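Local atomic coordinates of alpha-L-rhamnosidase (Aspergillus terreus, PDB entry 6GSZ), a protein that probably hydrolyses terminal non-reducing alpha-L-rhamnose residues of alpha-L-rhamnosides, as a calcium-binding glycoside hydrolase. Residues W175-E183 with A493-N504; K545-K556 with L613-K622. All coordinates share one frame; numbering follows the deposited sequence. Where two conformers were deposited one is given.

Contact 1: residues W175-E183 with A493-N504. With NAG (2-acetamido-2-deoxy-beta-D-glucopyranose), chain B.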
loop_
_atom_site.group_PDB
_atom_site.type_symbol
_atom_site.label_atom_id
_atom_site.label_comp_id
_atom_site.label_asym_id
_atom_site.label_seq_id
_atom_site.Cartn_x
_atom_site.Cartn_y
_atom_site.Cartn_z
ATOM N N TRP A 175 1.985 9.524 -6.776
ATOM C CA TRP A 175 1.576 9.184 -8.117
ATOM C C TRP A 175 0.063 8.956 -8.203
ATOM O O TRP A 175 -0.430 7.900 -7.762
ATOM C CB TRP A 175 2.338 7.976 -8.661
ATOM C CG TRP A 175 2.144 7.769 -10.129
ATOM C CD1 TRP A 175 1.504 8.593 -11.010
ATOM C CD2 TRP A 175 2.611 6.651 -10.897
ATOM N NE1 TRP A 175 1.572 8.084 -12.284
ATOM C CE2 TRP A 175 2.238 6.889 -12.243
ATOM C CE3 TRP A 175 3.319 5.490 -10.582
ATOM C CZ2 TRP A 175 2.578 6.019 -13.267
ATOM C CZ3 TRP A 175 3.630 4.608 -11.589
ATOM C CH2 TRP A 175 3.287 4.890 -12.921
ATOM N N GLN A 176 -0.675 9.945 -8.716
ATOM C CA GLN A 176 -2.102 9.828 -9.038
ATOM C C GLN A 176 -2.229 9.696 -10.565
ATOM O O GLN A 176 -1.299 10.055 -11.304
ATOM C CB GLN A 176 -2.905 11.025 -8.506
ATOM C CG GLN A 176 -2.835 11.149 -6.979
ATOM C CD GLN A 176 -1.644 11.949 -6.480
ATOM O OE1 GLN A 176 -1.398 13.080 -6.960
ATOM N NE2 GLN A 176 -0.890 11.449 -5.500
ATOM N N SER A 177 -3.426 9.361 -11.025
ATOM C CA SER A 177 -3.816 9.470 -12.414
ATOM C C SER A 177 -4.083 10.967 -12.611
ATOM O O SER A 177 -5.217 11.420 -12.636
ATOM C CB SER A 177 -5.023 8.617 -12.733
ATOM O OG SER A 177 -4.705 7.233 -12.598
ATOM N N TYR A 178 -2.978 11.713 -12.842
ATOM C CA TYR A 178 -2.986 13.175 -12.656
ATOM C C TYR A 178 -3.960 13.889 -13.591
ATOM O O TYR A 178 -4.439 14.974 -13.223
ATOM C CB TYR A 178 -1.608 13.770 -12.927
ATOM C CG TYR A 178 -0.504 13.257 -12.055
ATOM C CD1 TYR A 178 -0.464 13.514 -10.692
ATOM C CD2 TYR A 178 0.551 12.537 -12.593
ATOM C CE1 TYR A 178 0.617 13.132 -9.914
ATOM C CE2 TYR A 178 1.632 12.130 -11.837
ATOM C CZ TYR A 178 1.672 12.409 -10.481
ATOM O OH TYR A 178 2.773 12.016 -9.751
ATOM N N GLN A 179 -4.236 13.332 -14.775
ATOM C CA GLN A 179 -5.168 14.035 -15.685
ATOM C C GLN A 179 -6.606 14.045 -15.150
ATOM O O GLN A 179 -7.443 14.796 -15.680
ATOM C CB GLN A 179 -5.127 13.492 -17.113
ATOM C CG GLN A 179 -5.771 12.137 -17.374
ATOM C CD GLN A 179 -4.909 10.937 -17.106
ATOM O OE1 GLN A 179 -4.190 10.831 -16.073
ATOM N NE2 GLN A 179 -4.985 10.010 -18.060
ATOM N N TYR A 180 -6.908 13.149 -14.196
ATOM C CA TYR A 180 -8.215 13.058 -13.545
ATOM C C TYR A 180 -8.185 13.609 -12.118
ATOM O O TYR A 180 -9.123 14.293 -11.707
ATOM C CB TYR A 180 -8.692 11.610 -13.523
ATOM C CG TYR A 180 -8.812 10.991 -14.880
ATOM C CD1 TYR A 180 -9.746 11.477 -15.778
ATOM C CD2 TYR A 180 -8.008 9.932 -15.272
ATOM C CE1 TYR A 180 -9.882 10.918 -17.028
ATOM C CE2 TYR A 180 -8.105 9.404 -16.551
ATOM C CZ TYR A 180 -9.072 9.871 -17.409
ATOM O OH TYR A 180 -9.213 9.394 -18.676
ATOM N N ARG A 181 -7.129 13.302 -11.382
ATOM C CA ARG A 181 -7.073 13.581 -9.935
ATOM C C ARG A 181 -5.617 13.874 -9.605
ATOM O O ARG A 181 -4.746 13.090 -9.979
ATOM C CB ARG A 181 -7.608 12.388 -9.142
ATOM C CG ARG A 181 -7.712 12.616 -7.638
ATOM C CD ARG A 181 -8.270 11.409 -6.924
ATOM N NE ARG A 181 -7.311 10.308 -6.945
ATOM C CZ ARG A 181 -6.320 10.080 -6.057
ATOM N NH1 ARG A 181 -6.294 10.719 -4.871
ATOM N NH2 ARG A 181 -5.374 9.183 -6.392
ATOM N N HIS A 182 -5.411 14.999 -8.927
ATOM C CA HIS A 182 -4.040 15.422 -8.629
ATOM C C HIS A 182 -4.010 15.888 -7.177
ATOM O O HIS A 182 -4.693 16.851 -6.815
ATOM C CB HIS A 182 -3.617 16.508 -9.604
ATOM C CG HIS A 182 -2.178 16.901 -9.620
ATOM N ND1 HIS A 182 -1.525 17.187 -10.804
ATOM C CD2 HIS A 182 -1.287 17.043 -8.618
ATOM C CE1 HIS A 182 -0.271 17.483 -10.509
ATOM N NE2 HIS A 182 -0.099 17.458 -9.186
ATOM N N GLU A 183 -3.288 15.134 -6.332
ATOM C CA GLU A 183 -3.344 15.439 -4.892
ATOM C C GLU A 183 -2.517 16.678 -4.583
ATOM O O GLU A 183 -1.486 16.954 -5.261
ATOM C CB GLU A 183 -2.857 14.297 -3.992
ATOM C CG GLU A 183 -3.885 13.176 -3.889
ATOM C CD GLU A 183 -3.439 11.967 -3.109
ATOM O OE1 GLU A 183 -2.468 12.062 -2.328
ATOM O OE2 GLU A 183 -4.122 10.905 -3.222
ATOM N N ALA A 493 -8.003 5.911 -2.475
ATOM C CA ALA A 493 -7.450 6.812 -3.489
ATOM C C ALA A 493 -7.134 6.043 -4.783
ATOM O O ALA A 493 -7.496 6.484 -5.910
ATOM C CB ALA A 493 -6.244 7.530 -2.914
ATOM N N TRP A 494 -6.458 4.909 -4.631
ATOM C CA TRP A 494 -6.077 4.112 -5.792
ATOM C C TRP A 494 -7.302 3.712 -6.616
ATOM O O TRP A 494 -7.316 3.734 -7.854
ATOM C CB TRP A 494 -5.212 2.933 -5.375
ATOM C CG TRP A 494 -4.680 2.141 -6.513
ATOM C CD1 TRP A 494 -3.674 2.510 -7.360
ATOM C CD2 TRP A 494 -5.112 0.860 -6.971
ATOM N NE1 TRP A 494 -3.456 1.521 -8.290
ATOM C CE2 TRP A 494 -4.346 0.503 -8.103
ATOM C CE3 TRP A 494 -6.117 -0.027 -6.551
ATOM C CZ2 TRP A 494 -4.516 -0.689 -8.808
ATOM C CZ3 TRP A 494 -6.301 -1.193 -7.255
ATOM C CH2 TRP A 494 -5.528 -1.518 -8.373
ATOM N N LEU A 495 -8.360 3.263 -5.903
ATOM C CA LEU A 495 -9.551 2.802 -6.569
ATOM C C LEU A 495 -10.349 3.924 -7.251
ATOM O O LEU A 495 -11.031 3.647 -8.254
ATOM C CB LEU A 495 -10.426 1.989 -5.611
ATOM C CG LEU A 495 -9.874 0.587 -5.288
ATOM C CD1 LEU A 495 -10.544 0.024 -4.053
ATOM C CD2 LEU A 495 -10.060 -0.341 -6.480
ATOM N N LYS A 496 -10.225 5.173 -6.749
ATOM C CA LYS A 496 -10.786 6.301 -7.496
ATOM C C LYS A 496 -10.130 6.427 -8.888
ATOM O O LYS A 496 -10.795 6.632 -9.900
ATOM C CB LYS A 496 -10.581 7.611 -6.709
ATOM C CG LYS A 496 -11.473 7.700 -5.486
ATOM C CD LYS A 496 -11.207 8.966 -4.689
ATOM C CE LYS A 496 -12.175 9.094 -3.544
ATOM N NZ LYS A 496 -11.836 10.262 -2.697
ATOM N N ASP A 497 -8.812 6.275 -8.892
ATOM C CA ASP A 497 -8.051 6.360 -10.159
ATOM C C ASP A 497 -8.403 5.178 -11.050
ATOM O O ASP A 497 -8.579 5.326 -12.274
ATOM C CB ASP A 497 -6.555 6.492 -9.905
ATOM C CG ASP A 497 -6.174 7.853 -9.331
ATOM O OD1 ASP A 497 -7.055 8.767 -9.299
ATOM O OD2 ASP A 497 -4.975 7.978 -8.930
ATOM N N ALA A 498 -8.570 3.983 -10.436
ATOM C CA ALA A 498 -8.907 2.813 -11.236
ATOM C C ALA A 498 -10.219 3.103 -12.000
ATOM O O ALA A 498 -10.362 2.778 -13.181
ATOM C CB ALA A 498 -9.029 1.586 -10.359
ATOM N N ARG A 499 -11.220 3.666 -11.288
ATOM C CA ARG A 499 -12.511 3.974 -11.856
ATOM C C ARG A 499 -12.355 5.001 -13.000
ATOM O O ARG A 499 -12.938 4.826 -14.068
ATOM C CB ARG A 499 -13.467 4.456 -10.758
ATOM C CG ARG A 499 -14.829 4.898 -11.251
ATOM C CD ARG A 499 -15.519 3.812 -12.059
ATOM N NE ARG A 499 -16.921 4.120 -12.235
ATOM C CZ ARG A 499 -17.733 3.531 -13.132
ATOM N NH1 ARG A 499 -17.235 2.592 -13.936
ATOM N NH2 ARG A 499 -19.016 3.887 -13.158
ATOM N N SER A 500 -11.634 6.103 -12.749
ATOM C CA SER A 500 -11.439 7.116 -13.781
ATOM C C SER A 500 -10.791 6.520 -15.045
ATOM O O SER A 500 -11.257 6.819 -16.192
ATOM C CB SER A 500 -10.566 8.247 -13.252
ATOM O OG SER A 500 -11.202 8.972 -12.202
ATOM N N GLU A 501 -9.778 5.671 -14.840
ATOM C CA GLU A 501 -9.076 5.068 -15.934
ATOM C C GLU A 501 -10.016 4.161 -16.732
ATOM O O GLU A 501 -10.029 4.145 -17.976
ATOM C CB GLU A 501 -7.832 4.332 -15.446
ATOM C CG GLU A 501 -6.761 5.233 -14.839
ATOM C CD GLU A 501 -5.813 5.981 -15.742
ATOM O OE1 GLU A 501 -6.150 6.142 -16.920
ATOM O OE2 GLU A 501 -4.743 6.326 -15.191
ATOM N N GLN A 502 -10.802 3.326 -16.008
ATOM C CA GLN A 502 -11.775 2.431 -16.615
ATOM C C GLN A 502 -12.776 3.196 -17.482
ATOM O O GLN A 502 -13.174 2.692 -18.570
ATOM C CB GLN A 502 -12.464 1.680 -15.479
ATOM C CG GLN A 502 -13.584 0.763 -15.974
ATOM C CD GLN A 502 -14.499 0.338 -14.853
ATOM O OE1 GLN A 502 -14.725 1.098 -13.901
ATOM N NE2 GLN A 502 -15.019 -0.878 -14.980
ATOM N N LEU A 503 -13.243 4.352 -17.003
ATOM C CA LEU A 503 -14.272 5.080 -17.750
ATOM C C LEU A 503 -13.726 5.601 -19.091
ATOM O O LEU A 503 -14.545 5.911 -19.967
ATOM C CB LEU A 503 -14.841 6.212 -16.902
ATOM C CG LEU A 503 -15.799 5.721 -15.814
ATOM C CD1 LEU A 503 -16.032 6.822 -14.778
ATOM C CD2 LEU A 503 -17.116 5.206 -16.418
ATOM N N ASN A 504 -12.409 5.710 -19.241
ATOM C CA ASN A 504 -11.828 6.054 -20.543
ATOM C C ASN A 504 -11.220 4.859 -21.264
ATOM O O ASN A 504 -10.437 5.023 -22.203
ATOM C CB ASN A 504 -10.773 7.134 -20.393
ATOM C CG ASN A 504 -10.444 7.794 -21.716
ATOM O OD1 ASN A 504 -11.340 8.023 -22.552
ATOM N ND2 ASN A 504 -9.169 8.075 -21.906
HETATM C C1 NAG B . -8.711 8.713 -23.131
HETATM C C2 NAG B . -7.629 9.756 -22.809
HETATM C C3 NAG B . -7.029 10.312 -24.078
HETATM C C4 NAG B . -6.500 9.217 -24.972
HETATM C C5 NAG B . -7.627 8.213 -25.219
HETATM C C6 NAG B . -7.100 7.009 -25.987
HETATM C C7 NAG B . -7.601 11.205 -20.819
HETATM C C8 NAG B . -8.312 12.336 -20.119
HETATM N N2 NAG B . -8.142 10.832 -22.008
HETATM O O3 NAG B . -5.972 11.196 -23.729
HETATM O O4 NAG B . -6.108 9.845 -26.188
HETATM O O5 NAG B . -8.082 7.726 -23.944
HETATM O O6 NAG B . -5.896 6.477 -25.341
HETATM O O7 NAG B . -6.610 10.636 -20.336
HETATM O O HOH W 1 -3.070 6.388 -7.809
HETATM O O HOH W 2 -4.131 7.156 -18.411
HETATM O O HOH W 3 -2.843 8.375 -15.507
HETATM O O HOH W 4 -7.483 7.591 -19.671
#
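A salt-bridge network joins the loop leading into strand 182-188, in the sheet it shares with strand 144-154, to helix 488-503 of the six-hairpin glycosidase domain. At its centre Arg-181 holds Asp-497 side-on, with NE to OD1 and NH2 to OD2, both at 2.8 Å. The acceptors lie close to the guanidinium plane, but the carboxylate is turned 42° against it, and both donors arrive from above the carboxylate plane. From the opposite face of that carboxylate the backbone N of Ser-177 reaches OD2 at 2.9 Å, an oxygen to which a water bound to Trp-175 O also donates. Glu-183 OE2 takes the remaining terminal nitrogen, NH1 of Arg-181, so two acids share one arginine.

One helical turn further on, Ser-177 OG donates to Glu-501 OE2 at 2.7 Å, from the anti side but tilted out of the carboxylate plane. Outside the contact, Asn-515 N binds the same oxygen. Tyr-180, with CG anti to its carbonyl carbon (chi1 -59°), lays its ring over Ser-500: CB sits 4.0 Å from the centroid in a CH-pi contact, while Glu-501 OE1 lies at the ring edge. Beyond the ring, Asn-504 carries the N-linked sugar on ND2, and Gln-179 NE2 donates to O7 of that N-acetylglucosamine at 2.9 Å in a nearly straight bond (173°).

Contact 2: residues K545-K556 with L613-K622. With NAG (2-acetamido-2-deoxy-beta-D-glucopyranose), chain C; NAG (2-acetamido-2-deoxy-beta-D-glucopyranose), chain D.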
loop_
_atom_site.group_PDB
_atom_site.type_symbol
_atom_site.label_atom_id
_atom_site.label_comp_id
_atom_site.label_asym_id
_atom_site.label_seq_id
_atom_site.Cartn_x
_atom_site.Cartn_y
_atom_site.Cartn_z
ATOM N N LYS A 545 -19.568 1.223 4.128
ATOM C CA LYS A 545 -20.626 1.120 3.123
ATOM C C LYS A 545 -20.540 2.264 2.097
ATOM O O LYS A 545 -20.964 2.100 0.969
ATOM C CB LYS A 545 -22.009 1.040 3.803
ATOM C CG LYS A 545 -22.265 -0.295 4.489
ATOM C CD LYS A 545 -23.725 -0.752 4.595
ATOM C CE LYS A 545 -23.864 -1.792 5.684
ATOM N NZ LYS A 545 -23.481 -1.238 7.003
ATOM N N VAL A 546 -20.081 3.446 2.527
ATOM C CA VAL A 546 -19.952 4.597 1.621
ATOM C C VAL A 546 -18.900 4.310 0.541
ATOM O O VAL A 546 -19.134 4.560 -0.649
ATOM C CB VAL A 546 -19.669 5.903 2.388
ATOM C CG1 VAL A 546 -19.354 7.055 1.428
ATOM C CG2 VAL A 546 -20.841 6.235 3.280
ATOM N N MET A 547 -17.756 3.785 0.978
ATOM C CA MET A 547 -16.723 3.452 0.049
ATOM C C MET A 547 -17.156 2.296 -0.882
ATOM O O MET A 547 -16.850 2.281 -2.078
ATOM C CB MET A 547 -15.435 3.171 0.818
ATOM C CG MET A 547 -14.287 2.896 -0.048
ATOM S SD MET A 547 -12.695 3.095 0.810
ATOM C CE MET A 547 -12.843 1.903 2.136
ATOM N N LEU A 548 -17.908 1.335 -0.330
ATOM C CA LEU A 548 -18.408 0.240 -1.194
ATOM C C LEU A 548 -19.333 0.797 -2.282
ATOM O O LEU A 548 -19.228 0.444 -3.460
ATOM C CB LEU A 548 -19.120 -0.810 -0.346
ATOM C CG LEU A 548 -19.566 -2.054 -1.108
ATOM C CD1 LEU A 548 -18.398 -2.804 -1.682
ATOM C CD2 LEU A 548 -20.375 -2.978 -0.195
ATOM N N GLU A 549 -20.214 1.732 -1.899
ATOM C CA GLU A 549 -21.089 2.372 -2.882
ATOM C C GLU A 549 -20.273 3.154 -3.932
ATOM O O GLU A 549 -20.603 3.045 -5.118
ATOM C CB GLU A 549 -22.083 3.310 -2.206
ATOM C CG GLU A 549 -23.082 3.934 -3.146
ATOM C CD GLU A 549 -24.132 2.988 -3.681
ATOM O OE1 GLU A 549 -24.679 2.208 -2.872
ATOM O OE2 GLU A 549 -24.415 3.056 -4.908
ATOM N N GLU A 550 -19.227 3.898 -3.529
ATOM C CA GLU A 550 -18.465 4.650 -4.561
ATOM C C GLU A 550 -17.733 3.703 -5.509
ATOM O O GLU A 550 -17.492 4.078 -6.678
ATOM C CB GLU A 550 -17.593 5.697 -3.885
ATOM C CG GLU A 550 -16.251 5.264 -3.409
ATOM C CD GLU A 550 -15.579 6.223 -2.431
ATOM O OE1 GLU A 550 -16.335 6.976 -1.734
ATOM O OE2 GLU A 550 -14.327 6.170 -2.327
ATOM N N GLN A 551 -17.380 2.509 -5.032
ATOM C CA GLN A 551 -16.643 1.513 -5.815
ATOM C C GLN A 551 -17.572 0.599 -6.638
ATOM O O GLN A 551 -17.103 -0.209 -7.452
ATOM C CB GLN A 551 -15.695 0.745 -4.901
ATOM C CG GLN A 551 -14.582 1.645 -4.389
ATOM C CD GLN A 551 -13.849 1.145 -3.169
ATOM O OE1 GLN A 551 -13.995 -0.011 -2.764
ATOM N NE2 GLN A 551 -13.025 2.003 -2.576
ATOM N N TYR A 552 -18.882 0.702 -6.401
ATOM C CA TYR A 552 -19.821 -0.170 -7.040
ATOM C C TYR A 552 -19.869 -0.020 -8.552
ATOM O O TYR A 552 -19.869 -1.047 -9.274
ATOM C CB TYR A 552 -21.228 0.014 -6.467
ATOM C CG TYR A 552 -22.223 -0.982 -6.995
ATOM C CD1 TYR A 552 -22.184 -2.303 -6.590
ATOM C CD2 TYR A 552 -23.182 -0.625 -7.926
ATOM C CE1 TYR A 552 -23.125 -3.221 -7.015
ATOM C CE2 TYR A 552 -24.123 -1.544 -8.386
ATOM C CZ TYR A 552 -24.075 -2.852 -7.952
ATOM O OH TYR A 552 -25.011 -3.767 -8.374
ATOM N N GLY A 553 -19.856 1.234 -9.024
ATOM C CA GLY A 553 -20.013 1.428 -10.469
ATOM C C GLY A 553 -18.883 0.796 -11.272
ATOM O O GLY A 553 -19.107 0.165 -12.312
ATOM N N GLY A 554 -17.666 0.857 -10.738
ATOM C CA GLY A 554 -16.546 0.201 -11.405
ATOM C C GLY A 554 -16.740 -1.301 -11.524
ATOM O O GLY A 554 -16.495 -1.927 -12.570
ATOM N N ALA A 555 -17.143 -1.915 -10.401
ATOM C CA ALA A 555 -17.370 -3.357 -10.359
ATOM C C ALA A 555 -18.491 -3.788 -11.321
ATOM O O ALA A 555 -18.321 -4.721 -12.092
ATOM C CB ALA A 555 -17.663 -3.767 -8.916
ATOM N N LYS A 556 -19.605 -3.076 -11.270
ATOM C CA LYS A 556 -20.738 -3.412 -12.096
ATOM C C LYS A 556 -20.443 -3.198 -13.590
ATOM O O LYS A 556 -20.755 -4.044 -14.430
ATOM C CB LYS A 556 -21.968 -2.618 -11.663
ATOM C CG LYS A 556 -23.188 -2.814 -12.555
ATOM C CD LYS A 556 -24.464 -2.325 -11.908
ATOM C CE LYS A 556 -25.660 -2.222 -12.841
ATOM N NZ LYS A 556 -25.999 -3.427 -13.633
ATOM N N LEU A 613 -20.054 -9.633 -7.053
ATOM C CA LEU A 613 -20.930 -8.516 -7.426
ATOM C C LEU A 613 -22.376 -8.742 -6.904
ATOM O O LEU A 613 -23.011 -7.798 -6.461
ATOM C CB LEU A 613 -20.866 -8.278 -8.942
ATOM C CG LEU A 613 -21.683 -7.075 -9.446
ATOM C CD1 LEU A 613 -21.216 -5.760 -8.805
ATOM C CD2 LEU A 613 -21.581 -7.020 -10.961
ATOM N N ALA A 614 -22.872 -9.983 -6.955
ATOM C CA ALA A 614 -24.162 -10.329 -6.341
ATOM C C ALA A 614 -24.136 -9.944 -4.859
ATOM O O ALA A 614 -25.072 -9.320 -4.372
ATOM C CB ALA A 614 -24.480 -11.795 -6.512
ATOM N N ASN A 615 -23.062 -10.338 -4.159
ATOM C CA ASN A 615 -22.957 -10.152 -2.726
ATOM C C ASN A 615 -22.837 -8.671 -2.377
ATOM O O ASN A 615 -23.476 -8.194 -1.432
ATOM C CB ASN A 615 -21.849 -11.014 -2.136
ATOM C CG ASN A 615 -22.223 -12.481 -2.154
ATOM O OD1 ASN A 615 -23.235 -12.891 -2.769
ATOM N ND2 ASN A 615 -21.402 -13.283 -1.505
ATOM N N ILE A 616 -22.036 -7.934 -3.165
ATOM C CA ILE A 616 -21.920 -6.484 -2.943
ATOM C C ILE A 616 -23.278 -5.816 -3.168
ATOM O O ILE A 616 -23.687 -4.924 -2.412
ATOM C CB ILE A 616 -20.840 -5.888 -3.880
ATOM C CG1 ILE A 616 -19.445 -6.357 -3.483
ATOM C CG2 ILE A 616 -20.974 -4.389 -3.926
ATOM C CD1 ILE A 616 -18.457 -6.100 -4.624
ATOM N N SER A 617 -23.983 -6.272 -4.223
ATOM C CA SER A 617 -25.315 -5.735 -4.519
ATOM C C SER A 617 -26.235 -5.936 -3.297
ATOM O O SER A 617 -26.929 -5.021 -2.907
ATOM C CB SER A 617 -25.896 -6.375 -5.795
ATOM O OG SER A 617 -25.068 -6.074 -6.911
ATOM N N THR A 618 -26.205 -7.133 -2.708
ATOM C CA THR A 618 -27.012 -7.409 -1.525
ATOM C C THR A 618 -26.629 -6.492 -0.355
ATOM O O THR A 618 -27.487 -5.912 0.303
ATOM C CB THR A 618 -26.868 -8.882 -1.174
ATOM O OG1 THR A 618 -27.370 -9.653 -2.258
ATOM C CG2 THR A 618 -27.626 -9.225 0.085
ATOM N N SER A 619 -25.329 -6.308 -0.132
ATOM C CA SER A 619 -24.832 -5.448 0.953
ATOM C C SER A 619 -25.379 -4.025 0.793
ATOM O O SER A 619 -25.630 -3.323 1.796
ATOM C CB SER A 619 -23.313 -5.445 1.025
ATOM O OG SER A 619 -22.798 -6.729 1.353
ATOM N N LEU A 620 -25.479 -3.581 -0.470
ATOM C CA LEU A 620 -25.917 -2.217 -0.796
ATOM C C LEU A 620 -27.415 -2.088 -1.056
ATOM O O LEU A 620 -27.881 -1.042 -1.399
ATOM C CB LEU A 620 -25.164 -1.743 -2.042
ATOM C CG LEU A 620 -23.665 -1.525 -1.874
ATOM C CD1 LEU A 620 -23.030 -1.123 -3.200
ATOM C CD2 LEU A 620 -23.324 -0.514 -0.778
ATOM N N SER A 621 -28.184 -3.144 -0.779
ATOM C CA SER A 621 -29.657 -3.104 -0.950
ATOM C C SER A 621 -30.043 -2.765 -2.387
ATOM O O SER A 621 -31.025 -2.079 -2.651
ATOM C CB SER A 621 -30.325 -2.148 0.013
ATOM O OG SER A 621 -30.712 -2.859 1.130
ATOM N N LYS A 622 -29.299 -3.322 -3.342
ATOM C CA LYS A 622 -29.623 -3.220 -4.746
ATOM C C LYS A 622 -30.216 -4.573 -5.184
ATOM O O LYS A 622 -29.529 -5.470 -5.660
ATOM C CB LYS A 622 -28.374 -2.845 -5.539
ATOM C CG LYS A 622 -27.792 -1.489 -5.199
ATOM C CD LYS A 622 -26.591 -1.164 -6.021
ATOM C CE LYS A 622 -25.787 0.028 -5.541
ATOM N NZ LYS A 622 -26.528 1.277 -5.682
HETATM C C1 NAG C . -21.646 -14.699 -1.502
HETATM C C2 NAG C . -20.391 -15.449 -1.092
HETATM C C3 NAG C . -20.674 -16.960 -1.048
HETATM C C4 NAG C . -21.902 -17.232 -0.205
HETATM C C5 NAG C . -23.069 -16.368 -0.665
HETATM C C6 NAG C . -24.316 -16.536 0.200
HETATM C C7 NAG C . -18.142 -14.669 -1.618
HETATM C C8 NAG C . -17.157 -14.431 -2.728
HETATM N N2 NAG C . -19.323 -15.149 -1.996
HETATM O O3 NAG C . -19.535 -17.622 -0.500
HETATM O O4 NAG C . -22.248 -18.616 -0.424
HETATM O O5 NAG C . -22.667 -14.992 -0.601
HETATM O O6 NAG C . -24.053 -16.180 1.581
HETATM O O7 NAG C . -17.888 -14.404 -0.462
HETATM C C1 NAG D . -27.556 -8.228 -15.317
HETATM C C2 NAG D . -27.668 -6.675 -15.462
HETATM C C3 NAG D . -27.467 -6.277 -16.925
HETATM C C4 NAG D . -26.178 -6.920 -17.473
HETATM C C5 NAG D . -26.050 -8.383 -17.131
HETATM C C6 NAG D . -24.669 -8.961 -17.448
HETATM C C7 NAG D . -29.045 -5.642 -13.771
HETATM C C8 NAG D . -30.392 -5.156 -13.351
HETATM N N2 NAG D . -28.925 -6.149 -14.993
HETATM O O3 NAG D . -27.426 -4.849 -17.038
HETATM O O4 NAG D . -26.162 -6.891 -18.914
HETATM O O5 NAG D . -26.312 -8.654 -15.727
HETATM O O6 NAG D . -23.684 -8.577 -16.463
HETATM O O7 NAG D . -28.093 -5.626 -12.961
HETATM O O HOH W 5 -27.480 1.417 -2.772
#
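Ser-617 OG takes the hydroxyl proton of Tyr-552 OH at 2.7 Å and passes its own proton to Leu-613 O, also at 2.7 Å. That carbonyl is gripped twice, since Ser-617 N binds it from the opposite face of its plane in the regular helix bond. The relay fixes the end of a ring reaching from helix 545-562 to helix 598-619, neighbours in the six-hairpin glycosidase domain. The axes of segments 545-556 and 613-619 come within 10.7 Å, with 136° between their N-to-C directions.

Tyr-552 CG stands anti to the backbone N (chi1 -174°), carrying the ring across to the second helix. Ser-617 OG lies in the ring plane at its edge, and Ile-616 CG2 is near that plane at 3.6 Å from CD1. Over one face runs the aliphatic part of Lys-622, its CE 3.8 Å from the centroid in a CH-pi contact. The lysine then bends at its last torsion (chi4 -67°) so that NZ meets Glu-549 OE2 on the syn lone pair at 2.9 Å. Leu-548 CD1 packs on Ile-616 CG2 at 3.8 Å, and its CD2 on Leu-620.

A Schellman motif with Ser-621 as the C-prime residue ends the second helix and turns the chain to Lys-622. The tyrosine hydroxyl is thus satisfied within a largely apolar interface, and the salt bridge pairs the lysine charge at its more exposed margin.

How the contacts relate
Contact 1 closes before contact 2 opens along the chain, and their centres lie about 19 Å apart. Both draw on the six-hairpin glycosidase domain: helix 488-503 packs beside helix 545-562, which packs in turn against helix 598-619. The two contacts meet where Gln-502 NE2 probably hydrogen-bonds to Gly-554 O and Leu-495 CD1 packs against Gln-551 NE2. Contact 1 joins this helical body to the sheet of strands 144-154 and 182-188, whereas contact 2 joins two helices of the glycosidase domain itself. Each carries an N-linked glycan, on Asn-504 and Asn-615, so both the interdomain joint and the helix pair reach glycosylated surface of the enzyme.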